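Local coordinates for hypothetical protein Atu0492 (Agrobacterium tumefaciens, PDB 2GMY) that is of unknown function but, as a putative AhpD-type antioxidant defence protein of the carboxymuconolactone decarboxylase family, probably takes part in protection against peroxides, at residues R41-I44 against F50-D53; M54-S59 against Q67-M72. One frame throughout, in Å; residues are numbered along the deposited sequence.

Contact 1 (R41-I44 against F50-D53)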
ATOM      1  N   ARG A  41       9.535   2.770  19.093  1.00 10.91           N
ATOM      2  CA  ARG A  41       8.427   2.518  18.157  1.00 10.89           C
ATOM      3  C   ARG A  41       8.718   3.019  16.740  1.00 10.86           C
ATOM      4  O   ARG A  41       8.528   2.270  15.767  1.00 11.12           O
ATOM      5  CB  ARG A  41       7.103   3.094  18.676  1.00 11.03           C
ATOM      6  CG  ARG A  41       5.923   2.875  17.727  1.00 11.50           C
ATOM      7  CD  ARG A  41       5.630   1.399  17.450  1.00 11.92           C
ATOM      8  NE  ARG A  41       4.607   1.326  16.403  1.00 12.65           N
ATOM      9  CZ  ARG A  41       4.290   0.220  15.742  1.00 13.67           C
ATOM     10  NH1 ARG A  41       4.893  -0.940  16.033  1.00 13.59           N
ATOM     11  NH2 ARG A  41       3.356   0.276  14.795  1.00 13.65           N
ATOM     12  N   ALA A  42       9.213   4.255  16.617  1.00 10.31           N
ATOM     13  CA  ALA A  42       9.520   4.803  15.292  1.00 10.42           C
ATOM     14  C   ALA A  42      10.590   3.963  14.600  1.00 10.08           C
ATOM     15  O   ALA A  42      10.512   3.702  13.394  1.00 11.26           O
ATOM     16  CB  ALA A  42       9.938   6.272  15.388  1.00 11.47           C
ATOM     17  N   SER A  43      11.587   3.532  15.376  1.00 10.24           N
ATOM     18  CA  SER A  43      12.655   2.700  14.815  1.00 10.95           C
ATOM     19  C   SER A  43      12.139   1.360  14.276  1.00 11.54           C
ATOM     20  O   SER A  43      12.586   0.898  13.220  1.00 11.55           O
ATOM     21  CB  SER A  43      13.760   2.479  15.852  1.00 11.09           C
ATOM     22  OG  SER A  43      14.346   3.722  16.204  1.00 11.94           O
ATOM     23  N   ILE A  44      11.194   0.750  14.988  1.00 11.32           N
ATOM     24  CA  ILE A  44      10.581  -0.483  14.506  1.00 11.67           C
ATOM     25  C   ILE A  44       9.852  -0.208  13.176  1.00 11.60           C
ATOM     26  O   ILE A  44      10.033  -0.937  12.185  1.00 12.13           O
ATOM     27  CB  ILE A  44       9.639  -1.081  15.547  1.00 11.99           C
ATOM     28  CG1 ILE A  44      10.446  -1.604  16.741  1.00 11.84           C
ATOM     29  CG2 ILE A  44       8.826  -2.228  14.951  1.00 11.22           C
ATOM     30  CD1 ILE A  44       9.595  -1.858  17.998  1.00 14.21           C
ATOM     31  N   PHE A  50      19.696  -0.906  13.708  1.00 14.61           N
ATOM     32  CA  PHE A  50      20.705  -0.156  14.448  1.00 15.15           C
ATOM     33  C   PHE A  50      20.062   0.585  15.620  1.00 15.16           C
ATOM     34  O   PHE A  50      20.526   0.488  16.759  1.00 15.27           O
ATOM     35  CB  PHE A  50      21.437   0.831  13.534  1.00 16.27           C
ATOM     36  CG  PHE A  50      22.568   1.553  14.206  1.00 17.60           C
ATOM     37  CD1 PHE A  50      23.810   0.941  14.356  1.00 19.57           C
ATOM     38  CD2 PHE A  50      22.394   2.852  14.676  1.00 18.72           C
ATOM     39  CE1 PHE A  50      24.867   1.613  14.971  1.00 20.58           C
ATOM     40  CE2 PHE A  50      23.447   3.534  15.293  1.00 18.92           C
ATOM     41  CZ  PHE A  50      24.685   2.907  15.436  1.00 20.25           C
ATOM     42  N   CYS A  51      18.989   1.318  15.339  1.00 15.26           N
ATOM     43  CA  CYS A  51      18.325   2.081  16.384  1.00 15.57           C
ATOM     44  C   CYS A  51      17.497   1.208  17.314  1.00 15.46           C
ATOM     45  O   CYS A  51      17.470   1.468  18.510  1.00 15.49           O
ATOM     46  CB  CYS A  51      17.492   3.229  15.808  1.00 16.17           C
ATOM     47  SG  CYS A  51      18.530   4.501  14.986  1.00 18.28           S
ATOM     48  N   VAL A  52      16.819   0.182  16.791  1.00 13.97           N
ATOM     49  CA  VAL A  52      16.066  -0.713  17.677  1.00 13.82           C
ATOM     50  C   VAL A  52      16.995  -1.336  18.719  1.00 14.04           C
ATOM     51  O   VAL A  52      16.690  -1.343  19.901  1.00 14.63           O
ATOM     52  CB  VAL A  52      15.291  -1.808  16.905  1.00 13.96           C
ATOM     53  CG1 VAL A  52      14.730  -2.865  17.868  1.00 13.39           C
ATOM     54  CG2 VAL A  52      14.156  -1.174  16.086  1.00 13.97           C
ATOM     55  N   ASP A  53      18.146  -1.817  18.273  1.00 14.44           N
ATOM     56  CA  ASP A  53      19.105  -2.430  19.195  1.00 15.84           C
ATOM     57  C   ASP A  53      19.468  -1.458  20.312  1.00 16.22           C
ATOM     58  O   ASP A  53      19.447  -1.822  21.493  1.00 16.78           O
ATOM     59  CB  ASP A  53      20.370  -2.867  18.467  1.00 15.56           C
ATOM     60  CG  ASP A  53      21.319  -3.648  19.373  1.00 17.15           C
ATOM     61  OD1 ASP A  53      20.911  -4.725  19.851  1.00 17.30           O
ATOM     62  OD2 ASP A  53      22.463  -3.184  19.579  1.00 20.15           O
TER

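Contact 2 (M54-S59 against Q67-M72)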
ATOM      1  N   MET A  54      19.783  -0.223  19.926  1.00 16.50           N
ATOM      2  CA  MET A  54      20.148   0.829  20.868  1.00 17.38           C
ATOM      3  C   MET A  54      19.021   1.130  21.850  1.00 16.48           C
ATOM      4  O   MET A  54      19.235   1.232  23.067  1.00 16.06           O
ATOM      5  CB  MET A  54      20.505   2.100  20.095  1.00 17.50           C
ATOM      6  CG  MET A  54      21.094   3.228  20.940  1.00 19.77           C
ATOM      7  SD  MET A  54      21.491   4.721  19.964  1.00 20.81           S
ATOM      8  CE  MET A  54      22.584   4.049  18.744  1.00 24.76           C
ATOM      9  N   HIS A  55      17.811   1.268  21.324  1.00 15.50           N
ATOM     10  CA  HIS A  55      16.710   1.737  22.167  1.00 14.98           C
ATOM     11  C   HIS A  55      16.084   0.652  23.024  1.00 14.76           C
ATOM     12  O   HIS A  55      15.525   0.951  24.075  1.00 15.03           O
ATOM     13  CB  HIS A  55      15.705   2.538  21.335  1.00 15.34           C
ATOM     14  CG  HIS A  55      16.342   3.703  20.650  1.00 16.83           C
ATOM     15  ND1 HIS A  55      17.077   4.641  21.342  1.00 19.83           N
ATOM     16  CD2 HIS A  55      16.394   4.069  19.349  1.00 18.89           C
ATOM     17  CE1 HIS A  55      17.551   5.537  20.495  1.00 21.23           C
ATOM     18  NE2 HIS A  55      17.146   5.216  19.282  1.00 19.88           N
ATOM     19  N   VAL A  56      16.192  -0.599  22.583  1.00 14.04           N
ATOM     20  CA  VAL A  56      15.863  -1.747  23.428  1.00 14.44           C
ATOM     21  C   VAL A  56      16.754  -1.679  24.690  1.00 14.81           C
ATOM     22  O   VAL A  56      16.262  -1.755  25.825  1.00 15.22           O
ATOM     23  CB  VAL A  56      16.086  -3.073  22.677  1.00 14.45           C
ATOM     24  CG1 VAL A  56      16.169  -4.250  23.663  1.00 15.26           C
ATOM     25  CG2 VAL A  56      14.961  -3.313  21.662  1.00 13.86           C
ATOM     26  N   LYS A  57      18.052  -1.495  24.473  1.00 15.49           N
ATOM     27  CA  LYS A  57      19.027  -1.478  25.578  1.00 16.24           C
ATOM     28  C   LYS A  57      18.797  -0.289  26.503  1.00 16.67           C
ATOM     29  O   LYS A  57      18.850  -0.434  27.733  1.00 16.80           O
ATOM     30  CB  LYS A  57      20.453  -1.498  25.032  1.00 16.23           C
ATOM     31  CG  LYS A  57      20.840  -2.869  24.471  1.00 18.04           C
ATOM     32  CD  LYS A  57      22.067  -2.800  23.578  1.00 21.51           C
ATOM     33  CE  LYS A  57      22.415  -4.168  23.036  1.00 23.74           C
ATOM     34  NZ  LYS A  57      23.538  -4.111  22.043  1.00 25.30           N
ATOM     35  N   GLU A  58      18.524   0.879  25.926  1.00 16.55           N
ATOM     36  CA  GLU A  58      18.221   2.066  26.750  1.00 16.51           C
ATOM     37  C   GLU A  58      16.954   1.904  27.588  1.00 16.28           C
ATOM     38  O   GLU A  58      16.929   2.289  28.764  1.00 16.81           O
ATOM     39  CB  GLU A  58      18.121   3.331  25.906  1.00 17.75           C
ATOM     40  CG  GLU A  58      19.431   3.732  25.255  1.00 20.34           C
ATOM     41  CD  GLU A  58      19.220   4.716  24.129  1.00 26.20           C
ATOM     42  OE1 GLU A  58      18.134   4.683  23.502  1.00 28.65           O
ATOM     43  OE2 GLU A  58      20.138   5.521  23.858  1.00 28.90           O
ATOM     44  N   SER A  59      15.901   1.350  26.981  1.00 15.06           N
ATOM     45  CA  SER A  59      14.638   1.092  27.683  1.00 14.68           C
ATOM     46  C   SER A  59      14.863   0.122  28.838  1.00 14.79           C
ATOM     47  O   SER A  59      14.372   0.334  29.943  1.00 14.43           O
ATOM     48  CB  SER A  59      13.593   0.521  26.719  1.00 15.09           C
ATOM     49  OG  SER A  59      13.310   1.452  25.696  1.00 15.09           O
ATOM     50  N   GLN A  67       8.355  -7.195  28.444  1.00 16.44           N
ATOM     51  CA  GLN A  67       7.076  -7.214  27.747  1.00 17.02           C
ATOM     52  C   GLN A  67       6.825  -5.861  27.078  1.00 16.36           C
ATOM     53  O   GLN A  67       6.459  -5.791  25.908  1.00 16.15           O
ATOM     54  CB  GLN A  67       5.972  -7.511  28.743  1.00 17.74           C
ATOM     55  CG  GLN A  67       4.808  -8.235  28.169  1.00 21.03           C
ATOM     56  CD  GLN A  67       3.866  -8.749  29.237  1.00 24.00           C
ATOM     57  OE1 GLN A  67       3.637  -8.089  30.262  1.00 26.14           O
ATOM     58  NE2 GLN A  67       3.310  -9.923  29.003  1.00 22.52           N
ATOM     59  N   TRP A  68       7.032  -4.789  27.831  1.00 15.34           N
ATOM     60  CA  TRP A  68       6.881  -3.431  27.302  1.00 15.05           C
ATOM     61  C   TRP A  68       7.753  -3.240  26.062  1.00 14.57           C
ATOM     62  O   TRP A  68       7.333  -2.631  25.070  1.00 14.27           O
ATOM     63  CB  TRP A  68       7.292  -2.439  28.382  1.00 15.73           C
ATOM     64  CG  TRP A  68       7.023  -0.982  28.128  1.00 14.93           C
ATOM     65  CD1 TRP A  68       5.951  -0.263  28.570  1.00 15.56           C
ATOM     66  CD2 TRP A  68       7.877  -0.051  27.448  1.00 14.16           C
ATOM     67  NE1 TRP A  68       6.075   1.055  28.194  1.00 14.88           N
ATOM     68  CE2 TRP A  68       7.248   1.213  27.508  1.00 15.47           C
ATOM     69  CE3 TRP A  68       9.115  -0.164  26.794  1.00 14.42           C
ATOM     70  CZ2 TRP A  68       7.810   2.358  26.943  1.00 16.86           C
ATOM     71  CZ3 TRP A  68       9.679   0.984  26.221  1.00 15.34           C
ATOM     72  CH2 TRP A  68       9.021   2.228  26.300  1.00 15.64           C
ATOM     73  N   ILE A  69       8.980  -3.746  26.138  1.00 13.54           N
ATOM     74  CA  ILE A  69       9.956  -3.660  25.036  1.00 13.76           C
ATOM     75  C   ILE A  69       9.555  -4.542  23.842  1.00 14.13           C
ATOM     76  O   ILE A  69       9.466  -4.066  22.699  1.00 13.80           O
ATOM     77  CB  ILE A  69      11.358  -4.058  25.548  1.00 13.81           C
ATOM     78  CG1 ILE A  69      11.867  -3.020  26.559  1.00 14.57           C
ATOM     79  CG2 ILE A  69      12.343  -4.242  24.393  1.00 14.87           C
ATOM     80  CD1 ILE A  69      13.171  -3.469  27.269  1.00 13.97           C
ATOM     81  N   ASN A  70       9.291  -5.819  24.103  1.00 14.12           N
ATOM     82  CA  ASN A  70       9.001  -6.765  23.021  1.00 15.50           C
ATOM     83  C   ASN A  70       7.672  -6.602  22.317  1.00 15.09           C
ATOM     84  O   ASN A  70       7.540  -6.980  21.149  1.00 15.61           O
ATOM     85  CB  ASN A  70       9.134  -8.189  23.516  1.00 16.20           C
ATOM     86  CG  ASN A  70      10.570  -8.596  23.633  1.00 18.14           C
ATOM     87  OD1 ASN A  70      11.097  -8.732  24.738  1.00 22.59           O
ATOM     88  ND2 ASN A  70      11.232  -8.754  22.493  1.00 19.27           N
ATOM     89  N   LEU A  71       6.682  -6.043  22.996  1.00 14.13           N
ATOM     90  CA  LEU A  71       5.370  -5.923  22.391  1.00 13.83           C
ATOM     91  C   LEU A  71       5.187  -4.629  21.608  1.00 13.29           C
ATOM     92  O   LEU A  71       4.142  -4.384  21.040  1.00 13.46           O
ATOM     93  CB  LEU A  71       4.273  -6.095  23.430  1.00 14.40           C
ATOM     94  CG  LEU A  71       4.016  -7.541  23.864  1.00 16.81           C
ATOM     95  CD1 LEU A  71       3.246  -7.516  25.108  1.00 22.14           C
ATOM     96  CD2 LEU A  71       3.248  -8.283  22.810  1.00 19.49           C
ATOM     97  N   MET A  72       6.232  -3.821  21.558  1.00 13.28           N
ATOM     98  CA  MET A  72       6.095  -2.532  20.924  1.00 13.06           C
ATOM     99  C   MET A  72       5.852  -2.642  19.436  1.00 13.11           C
ATOM    100  O   MET A  72       5.317  -1.753  18.830  1.00 13.11           O
ATOM    101  CB  MET A  72       7.288  -1.646  21.150  1.00 13.77           C
ATOM    102  CG  MET A  72       6.965  -0.310  20.644  1.00 13.34           C
ATOM    103  SD  MET A  72       6.264   0.592  21.993  1.00 18.37           S
ATOM    104  CE  MET A  72       7.815   1.322  22.275  1.00  2.00           C
TER

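Contact 1 (R41-I44 against F50-D53)
Ser-43 and Ile-44 meet Cys-51 and Val-52 where helix 32-45 turns back into helix 49-61, a helical hairpin of the AhpD-like, all-helical fold. The backbones come close over the small Ser-43, whose CA lies 5.6 Å from Val-52 CA, with the branched Val-52 and Ile-44 packed beside it. Ser-43 faces the partner helix and sets its hydroxyl against the beta carbon of Cys-51, with OG 3.2 Å from CB. The sulfur is turned off this line: Cys-51 SG is anti to its own carbonyl carbon (chi1 -65°) and lies 4.4 Å from Ser-43 OG. Cys-51 therefore presents its methylene, rather than its thiol, to the serine oxygen. That oxygen is hydrogen-bonded to Lys-39 O, one turn back on its own helix, and to Asn-134 OD1 of helix 117-139. Val-52 makes its contact with one branch. Its CG2 methyl rests 3.7 Å from Ser-43 CB and close to the backbone N of Ile-44. The side chains of Ile-44 and Val-52 cross at about a right angle, touching at one point instead of lying along each other. Further out, Ile-44 packs on Ser-73 and Val-52 on Val-74, both of a second subunit, so the seam continues into the assembly. Cys-51 closes a C-x-x-C sequence like that of AhpD relatives. The branches of Val-52 differ in reach: CG2 stands 3.8 Å from Ile-44 CG1, whereas Val-52 CG1 is 4.6 Å from that same atom.

Contact 2 (M54-S59 against Q67-M72)
Ile-69 drives its branched side chain against Val-56 and Ser-59, and this is the tight part of the contact. Its CG2 methyl sits in the fork of Val-56, equally near both branches, with Val-56 CG1 and CG2 each 3.9 Å from Ile-69 CG2. The other arm of the isoleucine, nearly straight beyond CG1 (chi2 171°), extends toward helix 49-61: Ile-69 CG1 lies 3.9 Å from Ser-59 CB, and Ile-69 CD1 ends 3.8 Å from the backbone oxygen Val-56 O. Beside it, Ser-59 OG approaches the six-membered end of the Trp-68 indole at the edge, near the ring plane, 3.7 Å from CZ3. The serine hydroxyl is satisfied within its own helix, donating to His-55 O at 2.8 Å. Ser-59 N reaches that same carbonyl oxygen from the opposite face of its plane, so two donors of one residue grip it. The indole's polar end is held beyond the contact: Trp-68 NE1 bonds Glu-85, and Tyr-81 meets the ring edge-to-face. The looser flank is polar and partly exposed. Lys-57 leaves its helix away from the partner segment, and its NZ forms salt bridges with Asp-53 and Glu-147, while Asn-70 packs on Ile-69 of a second subunit. On another side of helix 49-61, His-55 ND1 donates to Glu-58 OE1, one turn on, although the very short modelled length is doubtful. A short helix folded back on the longer one before it, by one isoleucine and the edge of a tryptophan, thus forms part of the all-helical AhpD-like fold of the carboxymuconolactone decarboxylase family.

Both contacts are buried and share helix 49-61: contact 1 packs its first turn against helix 32-45, contact 2 its next turns against the short helix 66-70. Their centres are 9 Å apart, with contact 1 nearer the centre of the chain. Neither relies on polar bonds between its segments. Contact 1 packs serine, cysteine, valine and isoleucine where Ser-43 CA and Val-52 CA are 5.6 Å apart, whereas contact 2 uses isoleucine and tryptophan where Val-56 CA and Ile-69 CA are 6.4 Å apart. They also touch each other, Ile-44 CD1 lying 3.9 Å from Met-72 CB and Ser-43 packing against His-55, and both extend into the interface with a second subunit.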